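Local coordinates for mandalate racemase/muconate lactonizing enzyme (Unidentified, PDB 4E4U), which probably acts as an enolase-superfamily enzyme of the mandelate racemase/muconate lactonizing type, its own substrate and reaction being unassigned, at residues 139-151 with 186-198. Sequence-based numbering, arbitrary orientation. Where two conformers were deposited one is given.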
loop_
_atom_site.group_PDB
_atom_site.type_symbol
_atom_site.label_atom_id
_atom_site.label_comp_id
_atom_site.label_asym_id
_atom_site.label_seq_id
_atom_site.Cartn_x
_atom_site.Cartn_y
_atom_site.Cartn_z
ATOM N N GLU A 139 -22.914 -42.530 22.572
ATOM C CA GLU A 139 -21.678 -41.926 22.084
ATOM C C GLU A 139 -21.962 -40.540 21.534
ATOM O O GLU A 139 -23.025 -40.306 20.954
ATOM C CB GLU A 139 -21.086 -42.780 20.967
ATOM C CG GLU A 139 -20.949 -44.254 21.306
ATOM C CD GLU A 139 -20.864 -45.126 20.066
ATOM O OE1 GLU A 139 -21.046 -44.594 18.950
ATOM O OE2 GLU A 139 -20.620 -46.344 20.210
ATOM N N TYR A 140 -21.021 -39.620 21.705
ATOM C CA TYR A 140 -21.174 -38.305 21.097
ATOM C C TYR A 140 -21.159 -38.454 19.577
ATOM O O TYR A 140 -20.315 -39.162 19.022
ATOM C CB TYR A 140 -20.088 -37.335 21.582
ATOM C CG TYR A 140 -20.247 -36.942 23.038
ATOM C CD1 TYR A 140 -21.478 -36.533 23.535
ATOM C CD2 TYR A 140 -19.171 -36.994 23.918
ATOM C CE1 TYR A 140 -21.635 -36.182 24.859
ATOM C CE2 TYR A 140 -19.318 -36.642 25.248
ATOM C CZ TYR A 140 -20.553 -36.239 25.711
ATOM O OH TYR A 140 -20.713 -35.888 27.034
ATOM N N ASP A 141 -22.119 -37.810 18.916
ATOM C CA ASP A 141 -22.301 -37.930 17.470
ATOM C C ASP A 141 -22.233 -36.539 16.862
ATOM O O ASP A 141 -23.110 -35.706 17.105
ATOM C CB ASP A 141 -23.656 -38.585 17.150
ATOM C CG ASP A 141 -23.859 -38.852 15.651
ATOM O OD1 ASP A 141 -23.445 -38.029 14.809
ATOM O OD2 ASP A 141 -24.454 -39.892 15.314
ATOM N N TYR A 142 -21.204 -36.306 16.057
ATOM C CA TYR A 142 -20.968 -34.999 15.445
ATOM C C TYR A 142 -21.317 -34.994 13.959
ATOM O O TYR A 142 -20.976 -34.062 13.234
ATOM C CB TYR A 142 -19.511 -34.578 15.666
ATOM C CG TYR A 142 -19.149 -34.523 17.132
ATOM C CD1 TYR A 142 -19.675 -33.535 17.955
ATOM C CD2 TYR A 142 -18.303 -35.467 17.700
ATOM C CE1 TYR A 142 -19.363 -33.480 19.300
ATOM C CE2 TYR A 142 -17.982 -35.421 19.046
ATOM C CZ TYR A 142 -18.514 -34.426 19.840
ATOM O OH TYR A 142 -18.201 -34.369 21.181
ATOM N N ASP A 143 -22.018 -36.030 13.515
ATOM C CA ASP A 143 -22.315 -36.209 12.099
ATOM C C ASP A 143 -23.779 -35.925 11.752
ATOM O O ASP A 143 -24.101 -35.574 10.613
ATOM C CB ASP A 143 -21.925 -37.629 11.679
ATOM C CG ASP A 143 -22.393 -37.980 10.283
ATOM O OD1 ASP A 143 -21.808 -37.462 9.308
ATOM O OD2 ASP A 143 -23.341 -38.787 10.162
ATOM N N ASP A 144 -24.656 -36.059 12.742
ATOM C CA ASP A 144 -26.096 -35.968 12.527
ATOM C C ASP A 144 -26.605 -34.553 12.793
ATOM O O ASP A 144 -26.599 -34.097 13.933
ATOM C CB ASP A 144 -26.795 -36.962 13.461
ATOM C CG ASP A 144 -28.272 -37.141 13.150
ATOM O OD1 ASP A 144 -28.936 -36.170 12.738
ATOM O OD2 ASP A 144 -28.775 -38.267 13.337
ATOM N N PRO A 145 -27.072 -33.855 11.743
ATOM C CA PRO A 145 -27.514 -32.464 11.922
ATOM C C PRO A 145 -28.781 -32.335 12.760
ATOM O O PRO A 145 -28.975 -31.316 13.415
ATOM C CB PRO A 145 -27.789 -31.994 10.491
ATOM C CG PRO A 145 -28.057 -33.233 9.723
ATOM C CD PRO A 145 -27.180 -34.290 10.340
ATOM N N ASP A 146 -29.638 -33.351 12.732
ATOM C CA ASP A 146 -30.873 -33.302 13.504
ATOM C C ASP A 146 -30.617 -33.510 14.999
ATOM O O ASP A 146 -31.255 -32.868 15.835
ATOM C CB ASP A 146 -31.884 -34.306 12.951
ATOM C CG ASP A 146 -32.340 -33.946 11.548
ATOM O OD1 ASP A 146 -32.668 -32.762 11.315
ATOM O OD2 ASP A 146 -32.358 -34.840 10.676
ATOM N N LEU A 147 -29.677 -34.392 15.338
ATOM C CA LEU A 147 -29.255 -34.547 16.729
ATOM C C LEU A 147 -28.622 -33.254 17.231
ATOM O O LEU A 147 -28.850 -32.849 18.371
ATOM C CB LEU A 147 -28.257 -35.694 16.889
ATOM C CG LEU A 147 -28.785 -37.121 16.933
ATOM C CD1 LEU A 147 -27.620 -38.073 17.101
ATOM C CD2 LEU A 147 -29.788 -37.292 18.071
ATOM N N ALA A 148 -27.814 -32.619 16.384
ATOM C CA ALA A 148 -27.212 -31.335 16.731
ATOM C C ALA A 148 -28.304 -30.298 16.997
ATOM O O ALA A 148 -28.247 -29.562 17.985
ATOM C CB ALA A 148 -26.276 -30.864 15.627
ATOM N N ALA A 149 -29.299 -30.244 16.116
ATOM C CA ALA A 149 -30.383 -29.279 16.252
ATOM C C ALA A 149 -31.159 -29.498 17.550
ATOM O O ALA A 149 -31.486 -28.538 18.256
ATOM C CB ALA A 149 -31.312 -29.347 15.049
ATOM N N GLU A 150 -31.458 -30.759 17.858
ATOM C CA GLU A 150 -32.171 -31.105 19.084
ATOM C C GLU A 150 -31.369 -30.663 20.303
ATOM O O GLU A 150 -31.917 -30.099 21.254
ATOM C CB GLU A 150 -32.421 -32.613 19.134
ATOM C CG GLU A 150 -33.022 -33.115 20.439
ATOM C CD GLU A 150 -33.225 -34.616 20.449
ATOM O OE1 GLU A 150 -32.246 -35.359 20.223
ATOM O OE2 GLU A 150 -34.370 -35.052 20.687
ATOM N N CYS A 151 -30.066 -30.914 20.262
ATOM C CA CYS A 151 -29.176 -30.517 21.341
ATOM C C CYS A 151 -29.139 -28.993 21.487
ATOM O O CYS A 151 -29.163 -28.465 22.598
ATOM C CB CYS A 151 -27.778 -31.075 21.074
ATOM S SG CYS A 151 -26.532 -30.641 22.298
ATOM N N ARG A 186 -22.978 -30.583 3.910
ATOM C CA ARG A 186 -23.251 -30.957 5.293
ATOM C C ARG A 186 -23.099 -29.753 6.219
ATOM O O ARG A 186 -23.893 -29.568 7.140
ATOM C CB ARG A 186 -22.328 -32.095 5.735
ATOM C CG ARG A 186 -22.551 -32.540 7.165
ATOM C CD ARG A 186 -21.672 -33.724 7.500
ATOM N NE ARG A 186 -20.268 -33.332 7.591
ATOM C CZ ARG A 186 -19.241 -34.121 7.287
ATOM N NH1 ARG A 186 -19.439 -35.350 6.825
ATOM N NH2 ARG A 186 -18.005 -33.675 7.428
ATOM N N CYS A 187 -22.086 -28.929 5.970
ATOM C CA CYS A 187 -21.869 -27.734 6.784
ATOM C C CYS A 187 -23.079 -26.811 6.709
ATOM O O CYS A 187 -23.558 -26.298 7.726
ATOM C CB CYS A 187 -20.624 -26.973 6.322
ATOM S SG CYS A 187 -19.068 -27.805 6.662
ATOM N N GLU A 188 -23.581 -26.625 5.493
ATOM C CA GLU A 188 -24.748 -25.794 5.255
ATOM C C GLU A 188 -25.981 -26.386 5.942
ATOM O O GLU A 188 -26.774 -25.657 6.550
ATOM C CB GLU A 188 -24.985 -25.681 3.750
ATOM C CG GLU A 188 -25.483 -24.340 3.306
ATOM C CD GLU A 188 -25.717 -24.266 1.813
ATOM O OE1 GLU A 188 -24.886 -24.784 1.019
ATOM O OE2 GLU A 188 -26.738 -23.670 1.436
ATOM N N LEU A 189 -26.143 -27.705 5.841
ATOM C CA LEU A 189 -27.293 -28.392 6.431
ATOM C C LEU A 189 -27.304 -28.302 7.956
ATOM O O LEU A 189 -28.364 -28.125 8.559
ATOM C CB LEU A 189 -27.339 -29.853 5.983
ATOM C CG LEU A 189 -28.571 -30.626 6.450
ATOM C CD1 LEU A 189 -29.846 -29.961 5.944
ATOM C CD2 LEU A 189 -28.504 -32.068 5.986
ATOM N N PHE A 190 -26.136 -28.424 8.583
ATOM C CA PHE A 190 -26.047 -28.235 10.029
ATOM C C PHE A 190 -26.526 -26.841 10.412
ATOM O O PHE A 190 -27.320 -26.681 11.344
ATOM C CB PHE A 190 -24.618 -28.441 10.529
ATOM C CG PHE A 190 -24.346 -29.822 11.048
ATOM C CD1 PHE A 190 -24.223 -30.901 10.175
ATOM C CD2 PHE A 190 -24.188 -30.043 12.408
ATOM C CE1 PHE A 190 -23.955 -32.177 10.655
ATOM C CE2 PHE A 190 -23.929 -31.314 12.897
ATOM C CZ PHE A 190 -23.813 -32.385 12.020
ATOM N N CYS A 191 -26.057 -25.826 9.692
ATOM C CA CYS A 191 -26.483 -24.466 9.997
ATOM C C CYS A 191 -27.986 -24.303 9.805
ATOM O O CYS A 191 -28.657 -23.678 10.625
ATOM C CB CYS A 191 -25.712 -23.436 9.167
ATOM S SG CYS A 191 -23.999 -23.271 9.673
ATOM N N ARG A 192 -28.515 -24.884 8.733
ATOM C CA ARG A 192 -29.938 -24.776 8.450
ATOM C C ARG A 192 -30.766 -25.397 9.570
ATOM O O ARG A 192 -31.715 -24.779 10.070
ATOM C CB ARG A 192 -30.266 -25.459 7.126
ATOM C CG ARG A 192 -31.721 -25.325 6.731
ATOM C CD ARG A 192 -32.002 -26.019 5.407
ATOM N NE ARG A 192 -33.410 -25.920 5.037
ATOM C CZ ARG A 192 -33.894 -25.018 4.188
ATOM N NH1 ARG A 192 -33.079 -24.141 3.614
ATOM N NH2 ARG A 192 -35.190 -24.994 3.908
ATOM N N ARG A 193 -30.404 -26.614 9.963
ATOM C CA ARG A 193 -31.164 -27.335 10.982
ATOM C C ARG A 193 -31.032 -26.707 12.366
ATOM O O ARG A 193 -32.014 -26.613 13.098
ATOM C CB ARG A 193 -30.755 -28.809 11.019
ATOM C CG ARG A 193 -31.076 -29.574 9.740
ATOM C CD ARG A 193 -32.574 -29.753 9.534
ATOM N NE ARG A 193 -32.869 -30.261 8.195
ATOM C CZ ARG A 193 -32.675 -31.518 7.803
ATOM N NH1 ARG A 193 -32.178 -32.420 8.642
ATOM N NH2 ARG A 193 -32.976 -31.878 6.562
ATOM N N VAL A 194 -29.824 -26.285 12.726
ATOM C CA VAL A 194 -29.615 -25.642 14.022
ATOM C C VAL A 194 -30.338 -24.291 14.067
ATOM O O VAL A 194 -31.009 -23.989 15.050
ATOM C CB VAL A 194 -28.124 -25.508 14.409
ATOM C CG1 VAL A 194 -27.987 -24.767 15.734
ATOM C CG2 VAL A 194 -27.482 -26.888 14.519
ATOM N N ARG A 195 -30.229 -23.495 13.001
ATOM C CA ARG A 195 -30.974 -22.237 12.940
ATOM C C ARG A 195 -32.480 -22.463 13.095
ATOM O O ARG A 195 -33.141 -21.722 13.821
ATOM C CB ARG A 195 -30.682 -21.460 11.652
ATOM C CG ARG A 195 -31.560 -20.218 11.475
ATOM C CD ARG A 195 -31.335 -19.190 12.583
ATOM N NE ARG A 195 -30.053 -18.506 12.427
ATOM C CZ ARG A 195 -29.257 -18.154 13.436
ATOM N NH1 ARG A 195 -29.608 -18.419 14.691
ATOM N NH2 ARG A 195 -28.106 -17.539 13.188
ATOM N N GLU A 196 -33.020 -23.484 12.427
ATOM C CA GLU A 196 -34.446 -23.800 12.552
ATOM C C GLU A 196 -34.808 -24.087 14.007
ATOM O O GLU A 196 -35.861 -23.672 14.491
ATOM C CB GLU A 196 -34.820 -25.006 11.678
ATOM C CG GLU A 196 -36.279 -25.444 11.806
ATOM C CD GLU A 196 -36.618 -26.696 10.997
ATOM O OE1 GLU A 196 -35.742 -27.578 10.834
ATOM O OE2 GLU A 196 -37.776 -26.797 10.530
ATOM N N ALA A 197 -33.919 -24.781 14.706
ATOM C CA ALA A 197 -34.176 -25.188 16.083
ATOM C C ALA A 197 -34.069 -24.041 17.092
ATOM O O ALA A 197 -34.794 -24.032 18.083
ATOM C CB ALA A 197 -33.242 -26.326 16.476
ATOM N N VAL A 198 -33.173 -23.086 16.854
ATOM C CA VAL A 198 -32.939 -22.024 17.830
ATOM C C VAL A 198 -33.554 -20.682 17.445
ATOM O O VAL A 198 -33.674 -19.792 18.290
ATOM C CB VAL A 198 -31.429 -21.824 18.148
ATOM C CG1 VAL A 198 -30.803 -23.140 18.588
ATOM C CG2 VAL A 198 -30.673 -21.222 16.951
HETATM O O HOH W 1 -22.030 -36.795 6.348
#
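R186 and D143 meet through a water that donates to D143 OD1 and is bound by R186 NH1 in the guanidinium plane. D143 OD1 itself lies 4.0 Å from R186 NH1, well out of that plane, so any direct attraction is probably electrostatic only; R186 NE is held by the P167 carbonyl. One turn on, L189 CD2 touches P145 CG at 3.9 Å, while its other methyl, CD1, lies over one face of the R193 guanidinium in one of the two conformers of that arginine. F190 fills the angle between the loop and the start of helix 145-158. P145 CA sits over the middle of its ring, 3.7 Å from the centroid, in a CH-pi contact; D143 O approaches the edge, 3.4 Å from CE1, and A148 CB packs on CE2 at 3.6 Å. In that same conformer R193 bends at chi2 (-69°), bringing NH1 to D146 OD1 at 2.7 Å; with a second conformer present, this salt bridge is not certain to be constant. The carboxylate and guanidinium planes are nearly parallel, but the N-H...O angle is only 131°. D146 N in turn bonds to OD1 of D144, the N-cap, which also accepts from L147 N. V194 reaches A148 with CG2 and also packs on V163 and F165 of strand 162-165 and on L204 of strand 203-206; its backbone faces A149. A197 CB lies 3.9 Å from A149 CB. The axes of 145-151 and 186-198 come within 8.2 Å, crossing at -30°. The two helices, consecutive in the chain with strand 162-165 between them, lie roughly parallel on the outside of the barrel, as in the modified (beta/alpha)-barrel domain of the enolase superfamily.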